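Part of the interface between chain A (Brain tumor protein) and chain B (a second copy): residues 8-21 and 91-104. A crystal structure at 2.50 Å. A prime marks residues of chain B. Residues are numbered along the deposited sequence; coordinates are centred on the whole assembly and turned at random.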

# COMPACT_ATOMS: atom_id res chain seq x y z
N ALA A 8 -41.62 39.11 -37.28
CA ALA A 8 -40.24 38.65 -37.17
C ALA A 8 -39.75 39.22 -35.83
O ALA A 8 -39.12 38.52 -35.04
CB ALA A 8 -39.37 39.13 -38.34
N LEU A 9 -40.11 40.47 -35.55
CA LEU A 9 -39.79 41.11 -34.27
C LEU A 9 -40.49 40.41 -33.11
O LEU A 9 -39.87 40.15 -32.09
CB LEU A 9 -40.19 42.59 -34.25
CG LEU A 9 -39.15 43.60 -33.75
CD1 LEU A 9 -39.84 44.82 -33.14
CD2 LEU A 9 -38.17 42.97 -32.77
N GLN A 10 -41.78 40.12 -33.27
CA GLN A 10 -42.53 39.48 -32.21
C GLN A 10 -41.97 38.07 -31.93
O GLN A 10 -41.93 37.63 -30.79
CB GLN A 10 -44.01 39.43 -32.55
N THR A 11 -41.48 37.42 -32.98
CA THR A 11 -40.85 36.10 -32.86
C THR A 11 -39.53 36.18 -32.08
O THR A 11 -39.23 35.31 -31.27
CB THR A 11 -40.57 35.49 -34.25
OG1 THR A 11 -41.80 35.41 -34.99
CG2 THR A 11 -39.96 34.10 -34.13
N LEU A 12 -38.73 37.22 -32.35
CA LEU A 12 -37.49 37.44 -31.63
C LEU A 12 -37.74 37.64 -30.12
O LEU A 12 -37.12 36.98 -29.28
CB LEU A 12 -36.78 38.66 -32.20
CG LEU A 12 -35.27 38.91 -32.00
CD1 LEU A 12 -35.04 40.31 -31.55
CD2 LEU A 12 -34.55 37.91 -31.10
N LEU A 13 -38.66 38.54 -29.79
CA LEU A 13 -38.97 38.88 -28.41
C LEU A 13 -39.49 37.66 -27.65
O LEU A 13 -39.10 37.41 -26.50
CB LEU A 13 -39.99 40.02 -28.39
CG LEU A 13 -39.43 41.32 -28.96
CD1 LEU A 13 -40.53 42.33 -29.17
CD2 LEU A 13 -38.34 41.93 -28.10
N ALA A 14 -40.38 36.92 -28.30
CA ALA A 14 -40.93 35.71 -27.70
C ALA A 14 -39.81 34.70 -27.47
O ALA A 14 -39.76 34.02 -26.43
CB ALA A 14 -42.00 35.12 -28.59
N ASP A 15 -38.89 34.62 -28.43
CA ASP A 15 -37.76 33.73 -28.27
C ASP A 15 -36.91 34.14 -27.06
O ASP A 15 -36.65 33.33 -26.15
CB ASP A 15 -36.92 33.70 -29.55
CG ASP A 15 -35.69 32.82 -29.40
OD1 ASP A 15 -35.79 31.74 -28.80
OD2 ASP A 15 -34.59 33.24 -29.82
N MSE A 16 -36.50 35.41 -27.01
CA MSE A 16 -35.71 35.90 -25.88
C MSE A 16 -36.41 35.70 -24.55
O MSE A 16 -35.78 35.25 -23.58
CB MSE A 16 -35.36 37.37 -26.07
CG MSE A 16 -34.64 37.61 -27.38
SE MSE A 16 -34.34 39.49 -27.75
CE MSE A 16 -33.34 40.01 -26.16
N ARG A 17 -37.70 36.02 -24.49
CA ARG A 17 -38.41 35.88 -23.22
C ARG A 17 -38.55 34.41 -22.84
O ARG A 17 -38.50 34.05 -21.65
CB ARG A 17 -39.78 36.57 -23.28
CG ARG A 17 -39.71 38.09 -23.43
CD ARG A 17 -41.11 38.69 -23.27
NE ARG A 17 -41.15 40.15 -23.37
CZ ARG A 17 -40.96 40.97 -22.34
NH1 ARG A 17 -41.03 42.29 -22.50
NH2 ARG A 17 -40.71 40.48 -21.13
N GLY A 18 -38.66 33.55 -23.85
CA GLY A 18 -38.72 32.13 -23.59
C GLY A 18 -37.41 31.63 -22.99
O GLY A 18 -37.39 30.85 -22.04
N LYS A 19 -36.30 32.08 -23.55
CA LYS A 19 -35.02 31.63 -23.05
C LYS A 19 -34.78 32.19 -21.67
O LYS A 19 -34.25 31.51 -20.80
CB LYS A 19 -33.90 32.02 -24.01
CG LYS A 19 -33.79 31.08 -25.20
CD LYS A 19 -32.93 31.66 -26.30
CE LYS A 19 -32.76 30.68 -27.46
NZ LYS A 19 -34.09 30.32 -27.99
N ILE A 20 -35.20 33.43 -21.45
CA ILE A 20 -35.08 34.04 -20.12
C ILE A 20 -35.83 33.20 -19.08
O ILE A 20 -35.27 32.86 -18.04
CB ILE A 20 -35.60 35.47 -20.13
CG1 ILE A 20 -34.54 36.38 -20.77
CG2 ILE A 20 -35.89 35.92 -18.72
CD1 ILE A 20 -35.00 37.78 -21.07
N GLY A 21 -37.07 32.83 -19.39
CA GLY A 21 -37.84 32.00 -18.49
C GLY A 21 -37.18 30.65 -18.22
O GLY A 21 -37.20 30.18 -17.08
N LEU B 91 -27.81 38.68 -17.29
CA LEU B 91 -28.42 38.49 -18.61
C LEU B 91 -29.94 38.61 -18.56
O LEU B 91 -30.57 39.16 -19.47
CB LEU B 91 -28.04 37.13 -19.18
CG LEU B 91 -26.66 37.01 -19.83
CD1 LEU B 91 -26.39 35.56 -20.33
CD2 LEU B 91 -26.54 38.02 -20.96
N ILE B 92 -30.54 38.05 -17.51
CA ILE B 92 -31.98 38.16 -17.33
C ILE B 92 -32.36 39.62 -17.19
O ILE B 92 -33.27 40.08 -17.85
CB ILE B 92 -32.44 37.40 -16.09
CG1 ILE B 92 -32.29 35.88 -16.30
CG2 ILE B 92 -33.85 37.77 -15.72
CD1 ILE B 92 -32.30 35.11 -15.00
N ASP B 93 -31.59 40.36 -16.39
CA ASP B 93 -31.83 41.77 -16.16
C ASP B 93 -31.73 42.56 -17.45
O ASP B 93 -32.61 43.36 -17.77
CB ASP B 93 -30.84 42.32 -15.13
CG ASP B 93 -31.01 43.80 -14.88
OD1 ASP B 93 -31.97 44.16 -14.17
OD2 ASP B 93 -30.20 44.59 -15.41
N LYS B 94 -30.66 42.29 -18.20
CA LYS B 94 -30.37 43.00 -19.43
C LYS B 94 -31.34 42.55 -20.53
O LYS B 94 -31.88 43.36 -21.30
CB LYS B 94 -28.91 42.77 -19.83
CG LYS B 94 -28.25 43.91 -20.58
N GLY B 95 -31.60 41.24 -20.56
CA GLY B 95 -32.48 40.65 -21.56
C GLY B 95 -33.87 41.23 -21.43
O GLY B 95 -34.43 41.69 -22.41
N LEU B 96 -34.38 41.28 -20.21
CA LEU B 96 -35.71 41.87 -19.97
C LEU B 96 -35.80 43.32 -20.38
O LEU B 96 -36.70 43.69 -21.11
CB LEU B 96 -36.07 41.77 -18.49
CG LEU B 96 -36.95 40.61 -18.03
CD1 LEU B 96 -37.18 39.59 -19.13
CD2 LEU B 96 -36.37 39.97 -16.81
N ALA B 97 -34.83 44.13 -19.95
CA ALA B 97 -34.86 45.55 -20.26
C ALA B 97 -34.84 45.79 -21.77
O ALA B 97 -35.56 46.65 -22.28
CB ALA B 97 -33.68 46.26 -19.60
N THR B 98 -34.07 44.98 -22.49
CA THR B 98 -33.97 45.15 -23.93
C THR B 98 -35.29 44.81 -24.60
O THR B 98 -35.74 45.54 -25.48
CB THR B 98 -32.84 44.27 -24.53
OG1 THR B 98 -31.59 44.59 -23.88
CG2 THR B 98 -32.72 44.50 -26.03
N CYS B 99 -35.95 43.75 -24.16
CA CYS B 99 -37.25 43.40 -24.72
C CYS B 99 -38.27 44.54 -24.49
O CYS B 99 -38.99 44.92 -25.40
CB CYS B 99 -37.77 42.10 -24.11
SG CYS B 99 -36.88 40.59 -24.66
N GLU B 100 -38.26 45.11 -23.28
CA GLU B 100 -39.16 46.20 -22.94
C GLU B 100 -38.86 47.44 -23.78
O GLU B 100 -39.79 48.15 -24.19
CB GLU B 100 -39.03 46.55 -21.45
CG GLU B 100 -39.64 45.52 -20.50
CD GLU B 100 -41.16 45.45 -20.62
OE1 GLU B 100 -41.80 46.50 -20.77
OE2 GLU B 100 -41.73 44.33 -20.57
N ALA B 101 -37.59 47.70 -24.04
CA ALA B 101 -37.20 48.85 -24.86
C ALA B 101 -37.67 48.63 -26.30
O ALA B 101 -38.20 49.54 -26.95
CB ALA B 101 -35.70 49.07 -24.80
N VAL B 102 -37.51 47.40 -26.78
CA VAL B 102 -37.88 47.08 -28.14
C VAL B 102 -39.39 47.18 -28.31
O VAL B 102 -39.86 47.83 -29.24
CB VAL B 102 -37.39 45.67 -28.54
CG1 VAL B 102 -38.05 45.24 -29.81
CG2 VAL B 102 -35.88 45.64 -28.70
N GLU B 103 -40.15 46.58 -27.39
CA GLU B 103 -41.61 46.56 -27.48
C GLU B 103 -42.25 47.94 -27.32
O GLU B 103 -43.37 48.15 -27.77
CB GLU B 103 -42.20 45.63 -26.43
CG GLU B 103 -42.05 44.17 -26.78
CD GLU B 103 -42.09 43.27 -25.56
OE1 GLU B 103 -42.38 43.78 -24.47
OE2 GLU B 103 -41.80 42.06 -25.69
N ARG B 104 -41.54 48.88 -26.70
CA ARG B 104 -42.13 50.18 -26.42
C ARG B 104 -41.74 51.15 -27.50
O ARG B 104 -42.29 52.24 -27.62
CB ARG B 104 -41.66 50.71 -25.06
O HOH W 1 -40.88 42.52 -18.95

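Two helices from two copies of Brain tumor protein run nearly antiparallel, at 157° between their directions, with axes 10.0 Å apart at closest approach. Three residues cover the most surface: Arg17, Ile20 and, on the partner helix, Cys99′.

Arg17 combines packing and charge. Its CA-to-CB bond points sideways, but an extended chain (m, t, t) brings the guanidinium into a hole formed by Leu96′, Cys99′, Glu100′ and Glu103′. Cys99′ CB lies over one face of the group, 3.6 Å from Arg17 NH1, while Glu103′ OE1 and Glu100′ OE2 sit at its edge, near the plane where the N-H bonds point. Arg17 NE donates to Glu103′ OE2 at 3.1 Å, and Arg17 NH1 donates to Glu103′ OE1 at 2.8 Å and to Glu100′ OE2 at 2.9 Å, completing salt bridges to two acids. A water extends the network, accepting from Arg17 NH2 at 3.0 Å and donating to Glu100′ OE2 at 2.6 Å.

Ile20 shows the value of a missing side chain. Its CD1 reaches to 3.6 Å from Gly95′ C, over bare backbone; a CB on Gly95′ would point toward this helix and fall 2.8 Å from Ile20 CD1, a clash. The same methyl meets Leu96′ CD1 at 3.4 Å, and Ile20 CG2 lies 4.1 Å from Ile92′ CG2.

Cys99′ points its CA-to-CB bond toward the other helix, and its CA is 6.1 Å from Leu13 CA. Cys99′ SG packs 3.8 Å from Met16 CB (selenomethionine) and 4.0 Å from Leu13 CD2. That leucine methyl also touches Val102′ CG1 at 3.7 Å, and Leu13 CD1 lies 3.4 Å from Glu103′ CG, so Glu103′, one of the two acids bound to Arg17, also packs through its aliphatic stem.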